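Local atomic coordinates of 2-dehydropantoate 2-reductase, putative (Enterococcus faecalis, PDB entry 2EW2), a protein that probably catalyses the NADPH-dependent reduction of 2-dehydropantoate (ketopantoate) to (R)-pantoate on the route to pantothenate. Residues L127-W133 with D148-E154; S16-I20 with V143-G147; L108-G112 with I188-A192. All blocks are in the same frame, centred on the assembly; numbering follows the deposited sequence.

Contact 1: residues L127-W133 with D148-E154; sequences LVGITMW and DGEIELE
Val128 to Thr131 pair with Ile151 to Glu154 as antiparallel neighbours in the Rossmann-type sheet of the N-terminal domain. Strand 126-131 is the last of its parallel run, and strand 151-155 turns against it, the two short axes approaching to 4.6 Å. The register rests on alternating pairs. Val128 with Glu154 and Ile130 with Glu152 are hydrogen-bonded pairs, each giving and taking a bond; Val128 N reaches Glu154 O at 2.8 Å, with an N-H...O angle of 171°. Gly129 with Leu153 and Thr131 with Ile151 are the non-hydrogen-bonded pairs between them. With no side chain on Gly129, its CA can come within 3.0 Å of Glu152 O. Beyond the strands the ladder gains one more rung, from the backbone N of Met132, a selenomethionine residue, to Glu150 O at 2.8 Å.

At that end Trp133 takes over from backbone pairing. Its first torsion (chi1 -71°) carries the ring to the 148-150 backbone, and the perpendicular second torsion lays it flat there. Gly149 CA sits 3.7 Å from the centroid of the five-membered ring and 15° off its normal, a CH-pi contact, while Asp148 C and Glu150 N cover the rim of the same face. Ile151 CG1 meets the ring edge, 3.9 Å from Trp133 CD1. Trp133 NE1 bonds to Leu176 O, and helix 13-24 also touches the indole.

Leu127 and Leu153 pack on helix 161-173, whereas Val128 and Glu154 belong to the face met by helix 184-195, where Glu154 OE1 accepts from Arg185 N. Five backbone bonds hold the pairing, and the indole, seated on a bare glycine and tied through its N-H, probably has little freedom to rotate.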
loop_
_atom_site.group_PDB
_atom_site.type_symbol
_atom_site.label_atom_id
_atom_site.label_comp_id
_atom_site.label_asym_id
_atom_site.label_seq_id
_atom_site.Cartn_x
_atom_site.Cartn_y
_atom_site.Cartn_z
ATOM N N LEU B 127 33.214 3.002 5.185
ATOM C CA LEU B 127 32.909 3.345 6.583
ATOM C C LEU B 127 31.631 4.162 6.619
ATOM O O LEU B 127 31.325 4.899 5.667
ATOM C CB LEU B 127 34.036 4.198 7.195
ATOM C CG LEU B 127 35.501 3.843 6.891
ATOM C CD1 LEU B 127 36.485 4.861 7.495
ATOM C CD2 LEU B 127 35.810 2.454 7.363
ATOM N N VAL B 128 30.896 4.072 7.717
ATOM C CA VAL B 128 29.693 4.895 7.855
ATOM C C VAL B 128 29.825 5.723 9.123
ATOM O O VAL B 128 30.385 5.261 10.108
ATOM C CB VAL B 128 28.405 4.012 7.823
ATOM C CG1 VAL B 128 28.426 2.939 8.914
ATOM C CG2 VAL B 128 27.159 4.850 7.892
ATOM N N GLY B 129 29.339 6.952 9.101
ATOM C CA GLY B 129 29.368 7.715 10.335
ATOM C C GLY B 129 28.216 8.671 10.508
ATOM O O GLY B 129 27.413 8.872 9.595
ATOM N N ILE B 130 28.155 9.257 11.692
ATOM C CA ILE B 130 27.138 10.232 12.021
ATOM C C ILE B 130 27.900 11.436 12.543
ATOM O O ILE B 130 28.769 11.298 13.415
ATOM C CB ILE B 130 26.152 9.685 13.090
ATOM C CG1 ILE B 130 25.426 8.445 12.568
ATOM C CG2 ILE B 130 25.122 10.753 13.504
ATOM C CD1 ILE B 130 24.767 7.635 13.666
ATOM N N THR B 131 27.605 12.604 11.989
ATOM C CA THR B 131 28.208 13.833 12.486
ATOM C C THR B 131 27.205 14.628 13.321
ATOM O O THR B 131 26.076 14.867 12.890
ATOM C CB THR B 131 28.830 14.694 11.359
ATOM O OG1 THR B 131 29.334 15.899 11.922
ATOM C CG2 THR B 131 27.825 15.046 10.260
HETATM N N MSE B 132 27.624 15.013 14.519
HETATM C CA MSE B 132 26.788 15.800 15.422
HETATM C C MSE B 132 27.181 17.284 15.407
HETATM O O MSE B 132 26.583 18.100 16.119
HETATM C CB MSE B 132 26.853 15.243 16.853
HETATM C CG MSE B 132 26.188 13.866 17.064
HETATM SE SE MSE B 132 27.228 12.352 16.365
HETATM C CE MSE B 132 26.290 10.879 17.295
ATOM N N TRP B 133 28.183 17.632 14.598
ATOM C CA TRP B 133 28.626 19.039 14.460
ATOM C C TRP B 133 27.550 19.850 13.735
ATOM O O TRP B 133 26.673 19.281 13.080
ATOM C CB TRP B 133 29.944 19.151 13.680
ATOM C CG TRP B 133 31.149 18.656 14.423
ATOM C CD1 TRP B 133 31.650 17.390 14.412
ATOM C CD2 TRP B 133 31.991 19.413 15.306
ATOM N NE1 TRP B 133 32.755 17.304 15.236
ATOM C CE2 TRP B 133 32.992 18.533 15.790
ATOM C CE3 TRP B 133 32.005 20.748 15.727
ATOM C CZ2 TRP B 133 33.997 18.946 16.671
ATOM C CZ3 TRP B 133 33.000 21.156 16.607
ATOM C CH2 TRP B 133 33.991 20.255 17.067
ATOM N N ASP B 148 29.930 22.918 19.502
ATOM C CA ASP B 148 30.709 21.704 19.644
ATOM C C ASP B 148 30.111 20.609 18.759
ATOM O O ASP B 148 29.164 20.844 18.004
ATOM C CB ASP B 148 30.739 21.254 21.120
ATOM C CG ASP B 148 29.344 20.990 21.702
ATOM O OD1 ASP B 148 28.419 20.589 20.957
ATOM O OD2 ASP B 148 29.166 21.164 22.931
ATOM N N GLY B 149 30.667 19.411 18.857
ATOM C CA GLY B 149 30.092 18.256 18.176
ATOM C C GLY B 149 31.002 17.057 18.309
ATOM O O GLY B 149 31.969 17.077 19.084
ATOM N N GLU B 150 30.672 16.017 17.547
ATOM C CA GLU B 150 31.417 14.775 17.530
ATOM C C GLU B 150 31.072 14.045 16.248
ATOM O O GLU B 150 30.109 14.403 15.562
ATOM C CB GLU B 150 31.092 13.902 18.758
ATOM C CG GLU B 150 29.624 13.506 18.898
ATOM C CD GLU B 150 29.389 12.464 19.997
ATOM O OE1 GLU B 150 30.249 11.571 20.197
ATOM O OE2 GLU B 150 28.335 12.531 20.656
ATOM N N ILE B 151 31.876 13.036 15.916
ATOM C CA ILE B 151 31.567 12.145 14.809
ATOM C C ILE B 151 31.745 10.739 15.333
ATOM O O ILE B 151 32.785 10.426 15.910
ATOM C CB ILE B 151 32.502 12.389 13.584
ATOM C CG1 ILE B 151 32.397 13.837 13.096
ATOM C CG2 ILE B 151 32.177 11.416 12.402
ATOM C CD1 ILE B 151 33.258 14.146 11.895
ATOM N N GLU B 152 30.723 9.904 15.164
ATOM C CA GLU B 152 30.829 8.486 15.450
ATOM C C GLU B 152 30.960 7.771 14.099
ATOM O O GLU B 152 30.297 8.164 13.138
ATOM C CB GLU B 152 29.589 7.991 16.212
ATOM C CG GLU B 152 29.373 8.666 17.583
ATOM C CD GLU B 152 28.193 8.075 18.358
ATOM O OE1 GLU B 152 27.172 7.701 17.727
ATOM O OE2 GLU B 152 28.300 7.959 19.605
ATOM N N LEU B 153 31.844 6.776 14.006
ATOM C CA LEU B 153 32.018 6.052 12.746
ATOM C C LEU B 153 32.246 4.566 12.971
ATOM O O LEU B 153 32.594 4.131 14.078
ATOM C CB LEU B 153 33.124 6.670 11.872
ATOM C CG LEU B 153 34.572 6.632 12.383
ATOM C CD1 LEU B 153 35.291 5.325 11.976
ATOM C CD2 LEU B 153 35.319 7.830 11.846
ATOM N N GLU B 154 32.023 3.791 11.916
ATOM C CA GLU B 154 32.108 2.341 11.984
ATOM C C GLU B 154 32.439 1.836 10.586
ATOM O O GLU B 154 31.881 2.323 9.623
ATOM C CB GLU B 154 30.753 1.755 12.445
ATOM C CG GLU B 154 30.809 0.264 12.663
ATOM C CD GLU B 154 29.520 -0.376 13.162
ATOM O OE1 GLU B 154 28.448 0.278 13.258
ATOM O OE2 GLU B 154 29.599 -1.589 13.467
#

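Contact 2: residues S16-I20 with V143-G147; sequences SRLGI and VKLLG
Arg17 and Leu145 form the centre of this contact, their side chains sliding past each other in opposite directions. The pair joins helix 13-24, which follows the first strand of the Rossmann-type fold, to strand 142-145 of the smaller four-stranded sheet. Helix and strand lie well apart, 9.8 Å between their short axes at an angle of 75°, so the gap is bridged mainly by side chains.

Leu145 lies over one face of the guanidinium: its CB is 3.4 Å from Arg17 NH1, and its CD2 stands 3.7 Å above the guanidinium plane, displaced toward the rim. The same leucine also touches the stem of the arginine, with CD2 at 3.8 Å from Arg17 CB. One turn along, Ile20 and Val143 meet tip to tip, Ile20 CD1 to Val143 CG2, at a looser 4.2 Å. Ser16 completes the row with its CB 3.7 Å from Val143 CG1.

In the next shell, Ser16 OG is turned back into its own chain, where it is hydrogen-bonded to Gly12 O and Ala11 O. Gly12 belongs to a GxGxxG sequence consistent with a dinucleotide-binding turn, so the serine links that turn to the strand packing. Leu47 and Ala49 of strand 47-51, hydrogen-bonded to strand 142-145, extend the apolar floor beneath Ile20.

Arg17 is extended as far as CD and then bends (chi3 -79°), which brings its guanidinium over Leu145. Its NE is held by Thr134 O, which together with the leucine restrains the rotation of the group. A water in the guanidinium plane, at its edge, accepts from Arg17 NH2 at 3.0 Å and donates to Gly147 O at 2.8 Å.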
loop_
_atom_site.group_PDB
_atom_site.type_symbol
_atom_site.label_atom_id
_atom_site.label_comp_id
_atom_site.label_asym_id
_atom_site.label_seq_id
_atom_site.Cartn_x
_atom_site.Cartn_y
_atom_site.Cartn_z
ATOM N N SER B 16 32.717 21.839 4.411
ATOM C CA SER B 16 33.616 22.955 4.655
ATOM C C SER B 16 34.177 22.954 6.070
ATOM O O SER B 16 35.368 23.198 6.263
ATOM C CB SER B 16 32.911 24.280 4.337
ATOM O OG SER B 16 32.704 24.389 2.940
ATOM N N ARG B 17 33.343 22.650 7.058
ATOM C CA ARG B 17 33.843 22.488 8.437
ATOM C C ARG B 17 34.905 21.414 8.519
ATOM O O ARG B 17 36.005 21.653 9.032
ATOM C CB ARG B 17 32.736 22.158 9.435
ATOM C CG ARG B 17 33.318 21.898 10.827
ATOM C CD ARG B 17 32.290 21.428 11.836
ATOM N NE ARG B 17 31.459 22.502 12.394
ATOM C CZ ARG B 17 31.849 23.403 13.303
ATOM N NH1 ARG B 17 30.975 24.292 13.748
ATOM N NH2 ARG B 17 33.094 23.432 13.773
ATOM N N LEU B 18 34.579 20.225 8.011
ATOM C CA LEU B 18 35.519 19.112 8.041
ATOM C C LEU B 18 36.789 19.466 7.264
ATOM O O LEU B 18 37.897 19.180 7.717
ATOM C CB LEU B 18 34.879 17.818 7.493
ATOM C CG LEU B 18 33.585 17.293 8.141
ATOM C CD1 LEU B 18 33.408 15.793 7.928
ATOM C CD2 LEU B 18 33.463 17.630 9.609
ATOM N N GLY B 19 36.629 20.102 6.111
ATOM C CA GLY B 19 37.773 20.500 5.297
ATOM C C GLY B 19 38.758 21.424 6.002
ATOM O O GLY B 19 39.966 21.165 6.021
ATOM N N ILE B 20 38.241 22.518 6.551
ATOM C CA ILE B 20 39.045 23.478 7.311
ATOM C C ILE B 20 39.797 22.826 8.477
ATOM O O ILE B 20 40.998 23.032 8.635
ATOM C CB ILE B 20 38.176 24.645 7.861
ATOM C CG1 ILE B 20 37.747 25.555 6.710
ATOM C CG2 ILE B 20 38.984 25.471 8.892
ATOM C CD1 ILE B 20 36.633 26.541 7.043
ATOM N N VAL B 143 31.519 30.318 5.315
ATOM C CA VAL B 143 30.788 29.503 6.278
ATOM C C VAL B 143 30.920 30.038 7.701
ATOM O O VAL B 143 31.878 30.754 8.025
ATOM C CB VAL B 143 31.182 27.985 6.217
ATOM C CG1 VAL B 143 30.940 27.424 4.811
ATOM C CG2 VAL B 143 32.634 27.743 6.664
ATOM N N LYS B 144 29.947 29.690 8.533
ATOM C CA LYS B 144 29.939 30.089 9.923
ATOM C C LYS B 144 29.870 28.847 10.785
ATOM O O LYS B 144 28.966 28.003 10.635
ATOM C CB LYS B 144 28.763 31.031 10.228
ATOM C CG LYS B 144 28.794 31.608 11.647
ATOM C CD LYS B 144 27.634 32.557 11.892
ATOM C CE LYS B 144 27.951 33.521 13.042
ATOM N NZ LYS B 144 26.918 34.597 13.123
ATOM N N LEU B 145 30.829 28.748 11.692
ATOM C CA LEU B 145 31.030 27.550 12.478
ATOM C C LEU B 145 30.975 27.932 13.940
ATOM O O LEU B 145 31.793 28.729 14.399
ATOM C CB LEU B 145 32.396 26.920 12.142
ATOM C CG LEU B 145 32.706 26.558 10.675
ATOM C CD1 LEU B 145 34.047 25.864 10.556
ATOM C CD2 LEU B 145 31.594 25.677 10.071
ATOM N N LEU B 146 30.003 27.372 14.657
ATOM C CA LEU B 146 29.829 27.636 16.083
ATOM C C LEU B 146 29.613 26.316 16.784
ATOM O O LEU B 146 29.261 25.320 16.144
ATOM C CB LEU B 146 28.588 28.507 16.317
ATOM C CG LEU B 146 28.597 29.902 15.707
ATOM C CD1 LEU B 146 27.255 30.599 15.961
ATOM C CD2 LEU B 146 29.766 30.708 16.302
ATOM N N GLY B 147 29.798 26.316 18.099
ATOM C CA GLY B 147 29.414 25.183 18.912
ATOM C C GLY B 147 30.371 24.009 18.890
ATOM O O GLY B 147 31.462 24.087 18.325
HETATM O O HOH W 1 32.592 25.283 16.116
#

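Contact 3: residues L108-G112 with I188-A192; sequences LNGLG and IWRKA
Leu111 drives its two methyl groups against Trp189 and Ala192, and this is the tight half of the contact. Leu111 CD1 lies over the indole face, 3.7 Å from the centroid of the six-membered ring of Trp189 and 13° off the ring normal, a CH-pi geometry in which the two side chains cross at about a right angle. Its other branch, CD2, lies over the same face nearer the rim, 3.7 Å from Trp189 CZ3, and also touches Ala192 CB at 3.8 Å. With CG opposite the backbone N (chi1 -173°), both methyls are carried to the helix although the CB itself is not aimed at it. Phe229 of helix 218-235 touches both Leu111 and Ala192, adding to this apolar group.

The loop follows strand 103-106 of the Rossmann-type domain, whereas helix 184-195 opens the helical C-terminal part, so the packing spans the domain interface; in ketopantoate reductases the cleft between these domains receives cofactor and substrate.

Toward the solvent side the fit becomes sparse. Gly110 O still rests on Ile188 CG2 at 3.6 Å, but Asn109 OD1 and Lys191 NZ remain 4.0 Å apart. Here a water does the joining: it accepts from Gly110 N at 2.7 Å and from Lys191 NZ, also at 2.7 Å.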
loop_
_atom_site.group_PDB
_atom_site.type_symbol
_atom_site.label_atom_id
_atom_site.label_comp_id
_atom_site.label_asym_id
_atom_site.label_seq_id
_atom_site.Cartn_x
_atom_site.Cartn_y
_atom_site.Cartn_z
ATOM N N LEU B 108 26.063 10.670 5.088
ATOM C CA LEU B 108 24.697 10.991 4.672
ATOM C C LEU B 108 23.664 10.480 5.660
ATOM O O LEU B 108 23.867 9.464 6.298
ATOM C CB LEU B 108 24.394 10.367 3.313
ATOM C CG LEU B 108 24.702 11.144 2.025
ATOM C CD1 LEU B 108 26.189 11.465 1.837
ATOM C CD2 LEU B 108 24.170 10.343 0.837
ATOM N N ASN B 109 22.554 11.201 5.764
ATOM C CA ASN B 109 21.370 10.664 6.415
ATOM C C ASN B 109 20.784 9.555 5.572
ATOM O O ASN B 109 20.864 9.570 4.328
ATOM C CB ASN B 109 20.319 11.756 6.617
ATOM C CG ASN B 109 20.749 12.780 7.627
ATOM O OD1 ASN B 109 21.120 12.435 8.747
ATOM N ND2 ASN B 109 20.704 14.053 7.243
ATOM N N GLY B 110 20.195 8.584 6.253
ATOM C CA GLY B 110 19.413 7.573 5.579
ATOM C C GLY B 110 20.170 6.300 5.307
ATOM O O GLY B 110 21.346 6.160 5.638
ATOM N N LEU B 111 19.483 5.406 4.621
ATOM C CA LEU B 111 19.808 4.004 4.560
ATOM C C LEU B 111 20.323 3.574 3.179
ATOM O O LEU B 111 19.828 4.036 2.149
ATOM C CB LEU B 111 18.504 3.246 4.867
ATOM C CG LEU B 111 18.523 1.741 5.040
ATOM C CD1 LEU B 111 19.368 1.394 6.273
ATOM C CD2 LEU B 111 17.081 1.237 5.171
ATOM N N GLY B 112 21.313 2.683 3.167
ATOM C CA GLY B 112 21.682 1.958 1.942
ATOM C C GLY B 112 22.660 2.596 0.961
ATOM O O GLY B 112 22.830 2.104 -0.141
ATOM N N ILE B 188 21.392 3.769 12.445
ATOM C CA ILE B 188 20.905 4.141 11.123
ATOM C C ILE B 188 19.711 3.276 10.661
ATOM O O ILE B 188 18.721 3.797 10.108
ATOM C CB ILE B 188 22.063 4.124 10.098
ATOM C CG1 ILE B 188 23.014 5.296 10.376
ATOM C CG2 ILE B 188 21.546 4.088 8.631
ATOM C CD1 ILE B 188 24.365 5.149 9.712
ATOM N N TRP B 189 19.816 1.972 10.879
ATOM C CA TRP B 189 18.731 1.040 10.560
ATOM C C TRP B 189 17.505 1.300 11.428
ATOM O O TRP B 189 16.377 1.301 10.929
ATOM C CB TRP B 189 19.184 -0.402 10.761
ATOM C CG TRP B 189 19.741 -1.043 9.534
ATOM C CD1 TRP B 189 21.070 -1.295 9.252
ATOM C CD2 TRP B 189 18.994 -1.511 8.410
ATOM N NE1 TRP B 189 21.182 -1.901 8.019
ATOM C CE2 TRP B 189 19.923 -2.054 7.484
ATOM C CE3 TRP B 189 17.619 -1.533 8.094
ATOM C CZ2 TRP B 189 19.523 -2.615 6.257
ATOM C CZ3 TRP B 189 17.221 -2.093 6.862
ATOM C CH2 TRP B 189 18.178 -2.623 5.962
ATOM N N ARG B 190 17.729 1.488 12.729
ATOM C CA ARG B 190 16.643 1.789 13.660
ATOM C C ARG B 190 15.915 3.085 13.300
ATOM O O ARG B 190 14.678 3.153 13.366
ATOM C CB ARG B 190 17.139 1.825 15.104
ATOM C CG ARG B 190 16.032 2.179 16.100
ATOM C CD ARG B 190 16.543 2.075 17.514
ATOM N NE ARG B 190 15.629 2.622 18.513
ATOM C CZ ARG B 190 15.411 3.927 18.708
ATOM N NH1 ARG B 190 15.988 4.845 17.937
ATOM N NH2 ARG B 190 14.594 4.316 19.670
ATOM N N LYS B 191 16.684 4.106 12.915
ATOM C CA LYS B 191 16.119 5.389 12.524
ATOM C C LYS B 191 15.307 5.273 11.225
ATOM O O LYS B 191 14.220 5.850 11.105
ATOM C CB LYS B 191 17.242 6.418 12.367
ATOM C CG LYS B 191 16.819 7.807 11.924
ATOM C CD LYS B 191 18.003 8.758 12.142
ATOM C CE LYS B 191 17.787 10.108 11.511
ATOM N NZ LYS B 191 18.166 10.069 10.064
ATOM N N ALA B 192 15.843 4.526 10.263
ATOM C CA ALA B 192 15.177 4.334 8.974
ATOM C C ALA B 192 13.875 3.559 9.179
ATOM O O ALA B 192 12.887 3.838 8.533
ATOM C CB ALA B 192 16.093 3.607 7.985
HETATM O O HOH W 2 20.015 8.407 8.904
#

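How the contacts relate
Contact 1 lies between the other two, its centre 14 Å from that of contact 2 and 13 Å from that of contact 3; the centres of contacts 2 and 3 are 24 Å apart, their nearest atoms about 9 Å. Trp133 CE3 packs 3.5 Å from Arg17 NH2, tying contact 1 to contact 2, while Val128 touches Ile188 of contact 3. Along the chain, contact 1 is nested within the loop closed by contact 3, and contact 2 alternates with both. Contact 1 pairs two strands of the large sheet, contact 2 packs helix 13-24, which flanks that sheet, on the small one, and contact 3 couples this N-terminal domain to the helical C-terminal part.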